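Local coordinates for AlgX/AlgJ SGNH hydrolase-like domain-containing protein (Eubacterium siraeum, PDB 4NZK), which is of unknown function but belongs to the DHHW family of the SGNH hydrolase clan, and so may be an SGNH-type hydrolase, at residues V200-M203 and Y204-E208; G169-Y172 and A173-F177; A317-F320 and I321-N324; P108-G111 and A112-P116. All blocks are in the same frame, centred on the assembly; numbering follows the deposited sequence.

Contact 1: residues V200-M203 and Y204-E208; sequences VGTM and YAFTE
The F206 ring lies obliquely against T202, with CD1 at 3.2 Å from T202 O and at 4.0 Å from T202 CB. V200 meets Y204 just as obliquely and only near its root, CG1 standing 3.6 Å from Y204 CB. With CG anti to the backbone N (chi1 -176°), the Y204 ring leads away from the 200-203 segment; there it packs edge-to-face with Y209, and its OH is hydrogen-bonded to E211. The loop that follows strand 192-199 winds here into the short helix 203-206. F206 N donates to T202 O (2.9 Å), while a water bridges G201 O and A205 N. The helix closes in a Schellman motif: E208, at positive phi, is the C-prime residue, with E208 N bonded to A205 O and Y209 N to Y204 O. T207 OG1 sits 2.7 Å from M203 O and 3.1 Å from Y204 O, its single proton able to serve either carbonyl, and it also accepts from N210 N. A valine in place of T207 would probably leave the N210 amide without this acceptor and both carbonyls without the hydroxyl. The selenium of selenomethionine M203 lies 4.3 Å from F206 CB, an apolar contact.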
# COMPACT_ATOMS: atom_id res chain seq x y z
N VAL A 200 17.78 4.12 -4.00
CA VAL A 200 18.04 2.69 -3.95
C VAL A 200 17.24 2.19 -2.74
O VAL A 200 17.51 2.57 -1.58
CB VAL A 200 19.52 2.40 -3.73
CG1 VAL A 200 19.76 0.91 -3.55
CG2 VAL A 200 20.36 2.92 -4.88
N GLY A 201 16.27 1.34 -3.02
CA GLY A 201 15.33 0.91 -2.01
C GLY A 201 15.73 -0.39 -1.32
O GLY A 201 16.92 -0.77 -1.30
N THR A 202 14.71 -1.08 -0.82
CA THR A 202 14.91 -2.27 -0.02
C THR A 202 15.53 -3.43 -0.77
O THR A 202 16.02 -4.35 -0.11
CB THR A 202 13.60 -2.80 0.60
OG1 THR A 202 12.71 -3.06 -0.46
CG2 THR A 202 12.98 -1.80 1.53
N MSE A 203 15.53 -3.43 -2.11
CA MSE A 203 16.11 -4.53 -2.85
C MSE A 203 17.60 -4.63 -2.63
O MSE A 203 18.17 -5.69 -2.82
CB MSE A 203 15.86 -4.53 -4.36
CG MSE A 203 14.41 -4.83 -4.62
SE MSE A 203 14.07 -6.72 -4.24
CE MSE A 203 12.18 -6.58 -4.51
N TYR A 204 18.25 -3.54 -2.24
CA TYR A 204 19.71 -3.62 -1.98
C TYR A 204 19.93 -4.60 -0.82
O TYR A 204 20.62 -5.60 -0.97
CB TYR A 204 20.30 -2.22 -1.80
CG TYR A 204 21.80 -2.18 -1.63
CD1 TYR A 204 22.64 -2.98 -2.40
CD2 TYR A 204 22.38 -1.28 -0.76
CE1 TYR A 204 24.03 -2.93 -2.24
CE2 TYR A 204 23.76 -1.24 -0.60
CZ TYR A 204 24.57 -2.04 -1.34
OH TYR A 204 25.95 -1.94 -1.18
N ALA A 205 19.26 -4.36 0.31
CA ALA A 205 19.35 -5.28 1.44
C ALA A 205 18.78 -6.66 1.13
O ALA A 205 19.37 -7.68 1.50
CB ALA A 205 18.66 -4.68 2.66
N PHE A 206 17.60 -6.71 0.49
CA PHE A 206 16.92 -8.00 0.27
C PHE A 206 17.73 -8.93 -0.64
O PHE A 206 17.59 -10.14 -0.56
CB PHE A 206 15.54 -7.82 -0.33
CG PHE A 206 14.42 -7.59 0.66
CD1 PHE A 206 14.46 -6.57 1.58
CD2 PHE A 206 13.32 -8.39 0.61
CE1 PHE A 206 13.38 -6.35 2.43
CE2 PHE A 206 12.25 -8.21 1.47
CZ PHE A 206 12.27 -7.16 2.37
N THR A 207 18.54 -8.38 -1.54
CA THR A 207 19.38 -9.19 -2.43
C THR A 207 20.76 -9.47 -1.81
O THR A 207 21.69 -9.84 -2.51
CB THR A 207 19.56 -8.49 -3.80
OG1 THR A 207 20.28 -7.25 -3.60
CG2 THR A 207 18.16 -8.27 -4.46
N GLU A 208 20.86 -9.28 -0.50
CA GLU A 208 22.09 -9.48 0.24
C GLU A 208 23.19 -8.54 -0.28
O GLU A 208 24.35 -8.92 -0.49
CB GLU A 208 22.51 -10.96 0.27
CG GLU A 208 21.39 -11.98 0.45
CD GLU A 208 20.51 -11.78 1.68
OE1 GLU A 208 19.94 -10.67 1.82
OE2 GLU A 208 20.34 -12.75 2.49
O HOH W 1 18.26 -1.64 1.04

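Contact 2: residues G169-Y172 and A173-F177; sequences GAYY and AAKAF
Four backbone hydrogen bonds join G169-Y172 to A173-F177 in regular alpha-helical i to i+4 spacing. The shortest are K175 N to Y171 O (2.7 Å) and A174 N to A170 O (2.8 Å); A173 N to G169 O and A176 N to Y172 O complete the turn. Side-chain contacts are few. The A174 methyl rests 3.4 Å from the carbonyl oxygen A170 O, and the lysine supplies the one side-chain meeting across the segments: K175, extended throughout with CG anti to the backbone N (chi1 177°), runs past the Y171 ring, bringing CD obliquely to 4.3 Å from Y171 CE2. Among the aromatic groups, Y171 CD2 lies 4.0 Å above one face of the neighbouring Y172 ring, offset toward the rim. Each tyrosine anchors its hydroxyl beyond the helix, Y172 OH on E155 and Y171 OH on K186 O, and the Y172 ring also stacks on H152. The residues belong to helix 167-180, which beds its small side chains on loops: A170 and A173 touch W165 and A174 touches F298, while F177 meets F103 of the central-sheet strand 101-107 edge-to-face.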
# COMPACT_ATOMS: atom_id res chain seq x y z
N GLY A 169 1.99 3.91 -9.47
CA GLY A 169 1.28 2.64 -9.32
C GLY A 169 0.20 2.77 -8.26
O GLY A 169 -0.94 2.33 -8.46
N ALA A 170 0.56 3.36 -7.13
CA ALA A 170 -0.39 3.53 -6.03
C ALA A 170 -1.56 4.38 -6.47
O ALA A 170 -2.69 4.15 -6.01
CB ALA A 170 0.27 4.13 -4.83
N TYR A 171 -1.31 5.38 -7.32
CA TYR A 171 -2.39 6.21 -7.85
C TYR A 171 -3.41 5.39 -8.60
O TYR A 171 -4.63 5.59 -8.43
CB TYR A 171 -1.83 7.29 -8.80
CG TYR A 171 -2.87 8.08 -9.51
CD1 TYR A 171 -3.58 9.10 -8.86
CD2 TYR A 171 -3.21 7.79 -10.82
CE1 TYR A 171 -4.57 9.85 -9.52
CE2 TYR A 171 -4.20 8.55 -11.50
CZ TYR A 171 -4.88 9.56 -10.84
OH TYR A 171 -5.83 10.34 -11.51
N TYR A 172 -2.96 4.49 -9.47
CA TYR A 172 -3.93 3.67 -10.22
C TYR A 172 -4.77 2.77 -9.31
O TYR A 172 -5.95 2.54 -9.59
CB TYR A 172 -3.28 2.88 -11.30
CG TYR A 172 -2.80 3.75 -12.45
CD1 TYR A 172 -3.69 4.54 -13.17
CD2 TYR A 172 -1.46 3.80 -12.79
CE1 TYR A 172 -3.24 5.36 -14.22
CE2 TYR A 172 -1.01 4.61 -13.82
CZ TYR A 172 -1.90 5.38 -14.55
OH TYR A 172 -1.46 6.15 -15.62
N ALA A 173 -4.18 2.25 -8.25
CA ALA A 173 -4.92 1.45 -7.29
C ALA A 173 -5.88 2.33 -6.50
O ALA A 173 -7.07 1.97 -6.36
CB ALA A 173 -3.97 0.69 -6.40
N ALA A 174 -5.41 3.50 -6.07
CA ALA A 174 -6.27 4.44 -5.36
C ALA A 174 -7.45 4.83 -6.24
O ALA A 174 -8.59 4.95 -5.78
CB ALA A 174 -5.50 5.67 -4.90
N LYS A 175 -7.16 5.06 -7.52
CA LYS A 175 -8.21 5.42 -8.47
C LYS A 175 -9.28 4.35 -8.58
O LYS A 175 -10.47 4.65 -8.60
CB LYS A 175 -7.56 5.68 -9.83
CG LYS A 175 -8.56 6.00 -10.94
CD LYS A 175 -7.90 6.45 -12.24
CE LYS A 175 -8.94 6.73 -13.31
NZ LYS A 175 -8.31 7.52 -14.38
N ALA A 176 -8.86 3.09 -8.59
CA ALA A 176 -9.82 2.00 -8.69
C ALA A 176 -10.73 1.97 -7.45
O ALA A 176 -11.93 1.74 -7.54
CB ALA A 176 -9.11 0.67 -8.82
N PHE A 177 -10.12 2.16 -6.28
CA PHE A 177 -10.89 2.20 -5.03
C PHE A 177 -11.85 3.36 -4.99
O PHE A 177 -13.03 3.18 -4.69
CB PHE A 177 -9.97 2.21 -3.82
CG PHE A 177 -10.66 2.65 -2.56
CD1 PHE A 177 -11.64 1.90 -1.99
CD2 PHE A 177 -10.31 3.85 -1.97
CE1 PHE A 177 -12.28 2.36 -0.84
CE2 PHE A 177 -10.96 4.31 -0.87
CZ PHE A 177 -11.95 3.56 -0.28

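Contact 3: residues A317-F320 and I321-N324; sequences APDF and IKDN
The backbone of A317-F320 bonds forward to I321-N324 at alpha-helical spacing, as in I321 N to A317 O (2.9 Å) and D323 N to D319 O (2.8 Å), until N324 leaves helical geometry. This is helix 317-323, the crossover helix of a beta-alpha-beta unit that connects the parallel strands 304-309 and 328-334. Its inner side is apolar. F320 and I321 cross at about a right angle, with F320 CD2 at 4.1 Å from I321 CD1; both reach C284 of strand 282-287, while I321 also touches F92 and V96 of helix 83-96. F238 packs edge-to-face with F320. K322 is exposed, yet curls back along the helix: its chain is extended until a bend at chi4 (50°) turns NZ onto P318 O, 3.2 Å away and well above the carbonyl plane. The backbone N of K322 approaches the same oxygen from the opposite face, so two bonds grip it, and NZ has a second acceptor in K95 O of helix 83-96. D319 crosses the lysine obliquely, OD1 being nearest to K322 CD at 4.2 Å, and the carboxylate does not touch NZ. At the helix end, F320 O likewise accepts twice, from N324 N and from the side-chain amide. N324 ND2 reaches a lone pair of F320 O in the carbonyl plane at 2.9 Å while hanging 3.4 Å above one face of the F320 ring, offset toward its rim.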
# COMPACT_ATOMS: atom_id res chain seq x y z
N ALA A 317 -10.27 -2.41 16.87
CA ALA A 317 -10.64 -1.69 15.65
C ALA A 317 -12.14 -1.40 15.48
O ALA A 317 -12.51 -0.29 15.06
CB ALA A 317 -10.04 -2.36 14.41
N PRO A 318 -13.01 -2.35 15.81
CA PRO A 318 -14.43 -2.02 15.60
C PRO A 318 -14.89 -0.83 16.45
O PRO A 318 -15.69 0.01 16.00
CB PRO A 318 -15.15 -3.32 15.95
CG PRO A 318 -14.13 -4.37 15.61
CD PRO A 318 -12.81 -3.78 16.06
N ASP A 319 -14.37 -0.72 17.67
CA ASP A 319 -14.71 0.41 18.52
C ASP A 319 -14.06 1.70 18.00
O ASP A 319 -14.64 2.77 18.10
CB ASP A 319 -14.28 0.15 19.95
CG ASP A 319 -15.25 -0.76 20.70
OD1 ASP A 319 -16.33 -1.13 20.18
OD2 ASP A 319 -14.90 -1.05 21.87
N PHE A 320 -12.84 1.61 17.47
CA PHE A 320 -12.20 2.77 16.84
C PHE A 320 -13.06 3.32 15.68
O PHE A 320 -13.19 4.53 15.52
CB PHE A 320 -10.79 2.34 16.38
CG PHE A 320 -9.99 3.41 15.75
CD1 PHE A 320 -9.40 4.38 16.54
CD2 PHE A 320 -9.79 3.44 14.41
CE1 PHE A 320 -8.61 5.36 15.98
CE2 PHE A 320 -9.01 4.42 13.84
CZ PHE A 320 -8.41 5.38 14.63
N ILE A 321 -13.61 2.43 14.86
CA ILE A 321 -14.51 2.82 13.76
C ILE A 321 -15.73 3.57 14.30
O ILE A 321 -16.13 4.63 13.78
CB ILE A 321 -14.93 1.57 12.92
CG1 ILE A 321 -13.98 1.36 11.75
CG2 ILE A 321 -16.32 1.67 12.30
CD1 ILE A 321 -12.52 1.44 12.03
N LYS A 322 -16.35 2.98 15.33
CA LYS A 322 -17.58 3.53 15.89
C LYS A 322 -17.32 4.89 16.54
O LYS A 322 -18.05 5.87 16.28
CB LYS A 322 -18.18 2.55 16.90
CG LYS A 322 -18.65 1.28 16.25
CD LYS A 322 -19.05 0.20 17.27
CE LYS A 322 -19.49 -1.08 16.55
NZ LYS A 322 -18.49 -1.45 15.54
N ASP A 323 -16.26 4.96 17.32
CA ASP A 323 -15.95 6.18 18.06
C ASP A 323 -15.63 7.37 17.15
O ASP A 323 -15.90 8.52 17.52
CB ASP A 323 -14.77 5.94 19.00
CG ASP A 323 -15.12 5.00 20.19
OD1 ASP A 323 -16.32 4.73 20.47
OD2 ASP A 323 -14.16 4.53 20.86
N ASN A 324 -15.02 7.10 16.00
CA ASN A 324 -14.62 8.15 15.07
C ASN A 324 -15.56 8.41 13.89
O ASN A 324 -15.23 9.19 12.98
CB ASN A 324 -13.20 7.89 14.65
CG ASN A 324 -12.25 8.00 15.83
OD1 ASN A 324 -12.02 9.10 16.31
ND2 ASN A 324 -11.80 6.88 16.35

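Contact 4: residues P108-G111 and A112-P116; sequences PTAG and AYYLP
P108 sits against A112 and Y113: its CB touches A112 CB at 3.6 Å, and its CG lies 3.3 Å from Y113 OH, obliquely to the ring. A110 pairs with Y114, CB to CD2 at 4.1 Å, and its carbonyl oxygen lies at the edge of that ring. The same A110 O receives both Y113 N and Y114 N, each at 3.0 Å, while A112 N bonds to T109 O, drawing the chain into a short helical turn. Within the turn, A112 CB stands 4.0 Å above the centre of the Y113 ring, placed there by CG lying anti to the carbonyl carbon (chi1 -50°). A water spans G111 O and L115 N. Farther out, Y113 OH bonds to Y146 O and Y114 OH to T153 O, and H126 of helix 126-136 touches P108, T109 and A112. Cutting Y113 back to an alanine would probably leave Y146 O without this donor and P108 and A112 without the ring they pack on. The loop leaves strand 101-107 at its C-terminal end, an edge of the parallel sheet where SGNH-type folds commonly carry functional loops; an unidentified molecule, probably from the crystallisation liquor, lies near T109 and may mark a pocket.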
# COMPACT_ATOMS: atom_id res chain seq x y z
N PRO A 108 -0.50 -6.89 -6.22
CA PRO A 108 0.70 -7.69 -6.42
C PRO A 108 1.94 -6.82 -6.31
O PRO A 108 1.85 -5.61 -6.29
CB PRO A 108 0.55 -8.15 -7.86
CG PRO A 108 -0.16 -7.03 -8.50
CD PRO A 108 -1.13 -6.51 -7.50
N THR A 109 3.08 -7.49 -6.20
CA THR A 109 4.37 -6.88 -6.35
C THR A 109 4.79 -6.98 -7.82
O THR A 109 4.05 -7.53 -8.68
CB THR A 109 5.38 -7.54 -5.42
OG1 THR A 109 5.43 -8.95 -5.72
CG2 THR A 109 5.00 -7.33 -3.95
N ALA A 110 5.94 -6.40 -8.15
CA ALA A 110 6.32 -6.22 -9.55
C ALA A 110 6.38 -7.50 -10.36
O ALA A 110 6.18 -7.48 -11.56
CB ALA A 110 7.63 -5.46 -9.67
N GLY A 111 6.70 -8.62 -9.70
CA GLY A 111 6.86 -9.89 -10.37
C GLY A 111 5.60 -10.38 -11.04
O GLY A 111 5.67 -11.26 -11.91
N ALA A 112 4.44 -9.86 -10.66
CA ALA A 112 3.23 -10.22 -11.41
C ALA A 112 3.28 -9.80 -12.87
O ALA A 112 2.65 -10.45 -13.74
CB ALA A 112 2.02 -9.58 -10.81
N TYR A 113 4.00 -8.71 -13.14
CA TYR A 113 4.00 -8.10 -14.45
C TYR A 113 5.33 -8.10 -15.21
O TYR A 113 5.33 -8.09 -16.44
CB TYR A 113 3.55 -6.65 -14.34
CG TYR A 113 2.27 -6.45 -13.56
CD1 TYR A 113 1.08 -6.97 -14.03
CD2 TYR A 113 2.25 -5.74 -12.39
CE1 TYR A 113 -0.11 -6.82 -13.31
CE2 TYR A 113 1.07 -5.56 -11.67
CZ TYR A 113 -0.12 -6.10 -12.14
OH TYR A 113 -1.26 -5.93 -11.40
N TYR A 114 6.44 -8.08 -14.48
CA TYR A 114 7.75 -7.81 -15.06
C TYR A 114 8.77 -8.93 -15.02
O TYR A 114 9.90 -8.73 -15.44
CB TYR A 114 8.33 -6.60 -14.35
CG TYR A 114 7.53 -5.33 -14.60
CD1 TYR A 114 7.57 -4.70 -15.83
CD2 TYR A 114 6.75 -4.77 -13.63
CE1 TYR A 114 6.85 -3.53 -16.06
CE2 TYR A 114 6.05 -3.60 -13.85
CZ TYR A 114 6.09 -2.99 -15.07
OH TYR A 114 5.37 -1.83 -15.23
N LEU A 115 8.39 -10.10 -14.53
CA LEU A 115 9.31 -11.23 -14.53
C LEU A 115 9.64 -11.62 -15.96
O LEU A 115 8.72 -11.77 -16.78
CB LEU A 115 8.69 -12.38 -13.72
CG LEU A 115 9.56 -13.46 -13.15
CD1 LEU A 115 10.62 -12.89 -12.20
CD2 LEU A 115 8.68 -14.48 -12.46
N PRO A 116 10.94 -11.76 -16.28
CA PRO A 116 11.26 -12.05 -17.66
C PRO A 116 10.96 -13.47 -18.03
O PRO A 116 10.62 -14.32 -17.18
CB PRO A 116 12.77 -11.79 -17.77
CG PRO A 116 13.26 -11.50 -16.43
CD PRO A 116 12.13 -11.43 -15.48
O HOH W 2 5.79 -11.49 -14.67

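Along the chain the contacts come in the order 4, 2, 1, 3. Contacts 1 and 4 are neighbours, their centres 17 Å and nearest atoms about 7 Å apart. Contact 2 lies nearest the middle of the chain, its centre 17 Å from that of contact 4; its helix packs on strand 101-107, which leads directly into 108-111. Contact 3 is remote, its centre 37 Å from contact 1 and 36 Å from contact 4, across the chain's centre. Contacts 2, 3 and 4 thus belong to elements packed on or leading out of the seven-stranded mixed sheet, while contacts 1 and 4 both touch strand 62-67, tying the small antiparallel sheet to the main body.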